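Local coordinates for transcriptional repressor of the blcABC operon (Agrobacterium tumefaciens, PDB 3MQ0), which represses the blcABC operon, probably by binding DNA through an IclR-type helix-turn-helix domain beside a GAF-fold domain, at residues 111-116 / 258-263. Numbering follows the deposited sequence.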
ATOM      1  N   ALA B 111       3.136   9.012  26.174  1.00 25.22           N
ATOM      2  CA  ALA B 111       3.050   8.350  27.470  1.00 36.44           C
ATOM      3  C   ALA B 111       4.350   7.661  27.895  1.00 44.80           C
ATOM      4  O   ALA B 111       4.488   7.259  29.047  1.00 49.29           O
ATOM      5  CB  ALA B 111       1.898   7.355  27.480  1.00 32.42           C
ATOM      6  N   GLN B 112       5.300   7.512  26.980  1.00 41.36           N
ATOM      7  CA  GLN B 112       6.536   6.805  27.315  1.00 42.65           C
ATOM      8  C   GLN B 112       7.783   7.652  27.084  1.00 45.56           C
ATOM      9  O   GLN B 112       8.908   7.167  27.208  1.00 52.93           O
ATOM     10  CB  GLN B 112       6.624   5.497  26.536  1.00 48.50           C
ATOM     11  CG  GLN B 112       6.608   5.687  25.040  1.00 53.96           C
ATOM     12  CD  GLN B 112       6.103   4.464  24.313  1.00 65.31           C
ATOM     13  OE1 GLN B 112       5.123   3.843  24.728  1.00 61.68           O
ATOM     14  NE2 GLN B 112       6.774   4.105  23.223  1.00 69.29           N
ATOM     15  N   ARG B 113       7.574   8.918  26.742  1.00 37.56           N
ATOM     16  CA  ARG B 113       8.668   9.862  26.572  1.00 41.56           C
ATOM     17  C   ARG B 113       8.606  10.905  27.673  1.00 41.78           C
ATOM     18  O   ARG B 113       8.204  12.046  27.440  1.00 39.34           O
ATOM     19  CB  ARG B 113       8.581  10.553  25.211  1.00 40.87           C
ATOM     20  CG  ARG B 113       8.831   9.635  24.031  1.00 53.95           C
ATOM     21  CD  ARG B 113      10.271   9.160  24.007  1.00 66.93           C
ATOM     22  NE  ARG B 113      10.548   8.285  22.869  1.00 76.13           N
ATOM     23  CZ  ARG B 113      10.638   8.701  21.610  1.00 76.40           C
ATOM     24  NH1 ARG B 113      10.460   9.983  21.322  1.00 80.58           N
ATOM     25  NH2 ARG B 113      10.900   7.839  20.638  1.00 70.84           N
ATOM     26  N   HIS B 114       8.994  10.509  28.877  1.00 36.23           N
ATOM     27  CA  HIS B 114       8.944  11.418  30.014  1.00 37.54           C
ATOM     28  C   HIS B 114       9.837  12.645  29.811  1.00 30.89           C
ATOM     29  O   HIS B 114       9.722  13.623  30.541  1.00 31.99           O
ATOM     30  CB  HIS B 114       9.280  10.675  31.304  1.00 42.66           C
ATOM     31  CG  HIS B 114       8.309   9.578  31.625  1.00 60.38           C
ATOM     32  ND1 HIS B 114       8.250   8.404  30.903  1.00 65.73           N
ATOM     33  CD2 HIS B 114       7.343   9.489  32.568  1.00 68.24           C
ATOM     34  CE1 HIS B 114       7.299   7.633  31.398  1.00 68.00           C
ATOM     35  NE2 HIS B 114       6.733   8.268  32.411  1.00 70.28           N
ATOM     36  N   ASP B 115      10.717  12.585  28.817  1.00 28.97           N
ATOM     37  CA  ASP B 115      11.563  13.724  28.465  1.00 37.83           C
ATOM     38  C   ASP B 115      10.717  14.950  28.127  1.00 33.89           C
ATOM     39  O   ASP B 115      11.114  16.089  28.387  1.00 35.46           O
ATOM     40  CB  ASP B 115      12.436  13.387  27.251  1.00 48.32           C
ATOM     41  CG  ASP B 115      12.904  11.941  27.247  1.00 65.73           C
ATOM     42  OD1 ASP B 115      14.109  11.704  27.508  1.00 75.76           O
ATOM     43  OD2 ASP B 115      12.063  11.045  26.987  1.00 62.11           O
ATOM     44  N   LEU B 116       9.561  14.710  27.520  1.00 25.91           N
ATOM     45  CA  LEU B 116       8.697  15.790  27.063  1.00 23.75           C
ATOM     46  C   LEU B 116       7.603  16.171  28.075  1.00 20.23           C
ATOM     47  O   LEU B 116       6.763  17.031  27.790  1.00 24.82           O
ATOM     48  CB  LEU B 116       8.041  15.396  25.742  1.00 23.89           C
ATOM     49  CG  LEU B 116       8.995  15.081  24.588  1.00 30.49           C
ATOM     50  CD1 LEU B 116       8.197  14.604  23.396  1.00 22.59           C
ATOM     51  CD2 LEU B 116       9.852  16.297  24.236  1.00 33.53           C
ATOM     52  N   ARG B 258      12.954  15.998  16.514  1.00 13.03           N
ATOM     53  CA  ARG B 258      13.119  15.437  15.172  1.00 11.73           C
ATOM     54  C   ARG B 258      13.114  13.911  15.215  1.00 11.63           C
ATOM     55  O   ARG B 258      12.425  13.254  14.415  1.00 12.14           O
ATOM     56  CB  ARG B 258      14.411  15.955  14.495  1.00 13.53           C
ATOM     57  CG  ARG B 258      14.583  15.458  13.059  1.00 13.61           C
ATOM     58  CD  ARG B 258      15.969  15.796  12.488  1.00 16.73           C
ATOM     59  NE  ARG B 258      17.049  15.008  13.098  1.00 18.41           N
ATOM     60  CZ  ARG B 258      17.391  13.779  12.720  1.00 18.42           C
ATOM     61  NH1 ARG B 258      16.742  13.179  11.730  1.00 15.43           N
ATOM     62  NH2 ARG B 258      18.390  13.146  13.338  1.00 16.41           N
ATOM     63  N   THR B 259      13.868  13.339  16.153  1.00 14.50           N
ATOM     64  CA  THR B 259      13.962  11.887  16.241  1.00 17.09           C
ATOM     65  C   THR B 259      12.701  11.251  16.849  1.00 14.95           C
ATOM     66  O   THR B 259      12.326  10.129  16.498  1.00 16.99           O
ATOM     67  CB  THR B 259      15.219  11.440  17.001  1.00 19.95           C
ATOM     68  OG1 THR B 259      15.262  12.083  18.275  1.00 20.29           O
ATOM     69  CG2 THR B 259      16.474  11.832  16.208  1.00 20.96           C
ATOM     70  N   THR B 260      12.071  11.963  17.772  1.00 11.77           N
ATOM     71  CA  THR B 260      10.780  11.551  18.325  1.00 14.45           C
ATOM     72  C   THR B 260       9.758  11.463  17.200  1.00 13.57           C
ATOM     73  O   THR B 260       8.999  10.492  17.106  1.00 14.71           O
ATOM     74  CB  THR B 260      10.279  12.574  19.392  1.00 17.61           C
ATOM     75  OG1 THR B 260      11.129  12.506  20.544  1.00 24.95           O
ATOM     76  CG2 THR B 260       8.827  12.282  19.803  1.00 22.51           C
ATOM     77  N   ALA B 261       9.747  12.476  16.335  1.00 13.03           N
ATOM     78  CA  ALA B 261       8.836  12.503  15.190  1.00 14.77           C
ATOM     79  C   ALA B 261       9.110  11.351  14.226  1.00 13.60           C
ATOM     80  O   ALA B 261       8.181  10.731  13.721  1.00 15.04           O
ATOM     81  CB  ALA B 261       8.947  13.840  14.456  1.00 13.78           C
ATOM     82  N   ASN B 262      10.387  11.085  13.951  1.00 15.10           N
ATOM     83  CA  ASN B 262      10.772   9.920  13.153  1.00 19.47           C
ATOM     84  C   ASN B 262      10.269   8.593  13.733  1.00 21.49           C
ATOM     85  O   ASN B 262       9.806   7.715  13.001  1.00 18.66           O
ATOM     86  CB  ASN B 262      12.291   9.890  12.940  1.00 17.41           C
ATOM     87  CG  ASN B 262      12.764  10.999  12.009  1.00 25.75           C
ATOM     88  OD1 ASN B 262      11.960  11.617  11.321  1.00 26.03           O
ATOM     89  ND2 ASN B 262      14.058  11.258  11.994  1.00 25.54           N
ATOM     90  N   ALA B 263      10.336   8.455  15.052  1.00 15.42           N
ATOM     91  CA  ALA B 263       9.859   7.229  15.702  1.00 21.64           C
ATOM     92  C   ALA B 263       8.344   7.116  15.572  1.00 23.35           C
ATOM     93  O   ALA B 263       7.801   6.032  15.362  1.00 17.65           O
ATOM     94  CB  ALA B 263      10.267   7.200  17.168  1.00 16.79           C
TER
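R113 reaches over to T260 and A263 from the loop between helix 102-110 and strand 120-127, meeting the long helix 247-267 in the IclR C-terminal region, which has a GAF fold. The backbones stay well apart, with the CA atoms of R113 and T260 8.7 Å from each other, and the long side chain of R113 covers most of the interval. Arginine suits the place: its methylenes cross the interval, and the residue is partly exposed, as befits a charged one.

The polar encounter is close but is not a hydrogen bond. R113 NH1 comes within 2.7 Å of T260 OG1, yet the hydroxyl lies almost on the extension of the CZ-NH1 bond, with a CZ-NH1-OG1 angle near 158°, so that neither N-H of NH1 aims well at it. T260 OG1 instead bonds to the carbonyl O of E256, one turn earlier in the helix. Threonine can thus keep its buried hydroxyl satisfied within its own helix.

The purely nonpolar touch is looser: L116, buried and packed also on L110, brings its CD1 to 4.3 Å from T260 CG2. The turn carrying this leucine is closed by L116 N bonding to R113 O. A261 points away from the loop and its side chain touches A223 and I225 of strand 218-226, so the helix lies between the sheet and this loop.

Carbon also meets the charged guanidinium. The chi1 of T260 (-68°) puts CG2 anti to the backbone N, and both CB and CG2 of T260 lie 3.2 Å from R113 NH1, uncomfortably close, so the exact position of the guanidinium is to be taken with reserve. A263, one turn beyond T260, has a side chain small enough to admit that group: its CB sits at the guanidinium edge, near its plane, 3.6 Å from R113 NH2.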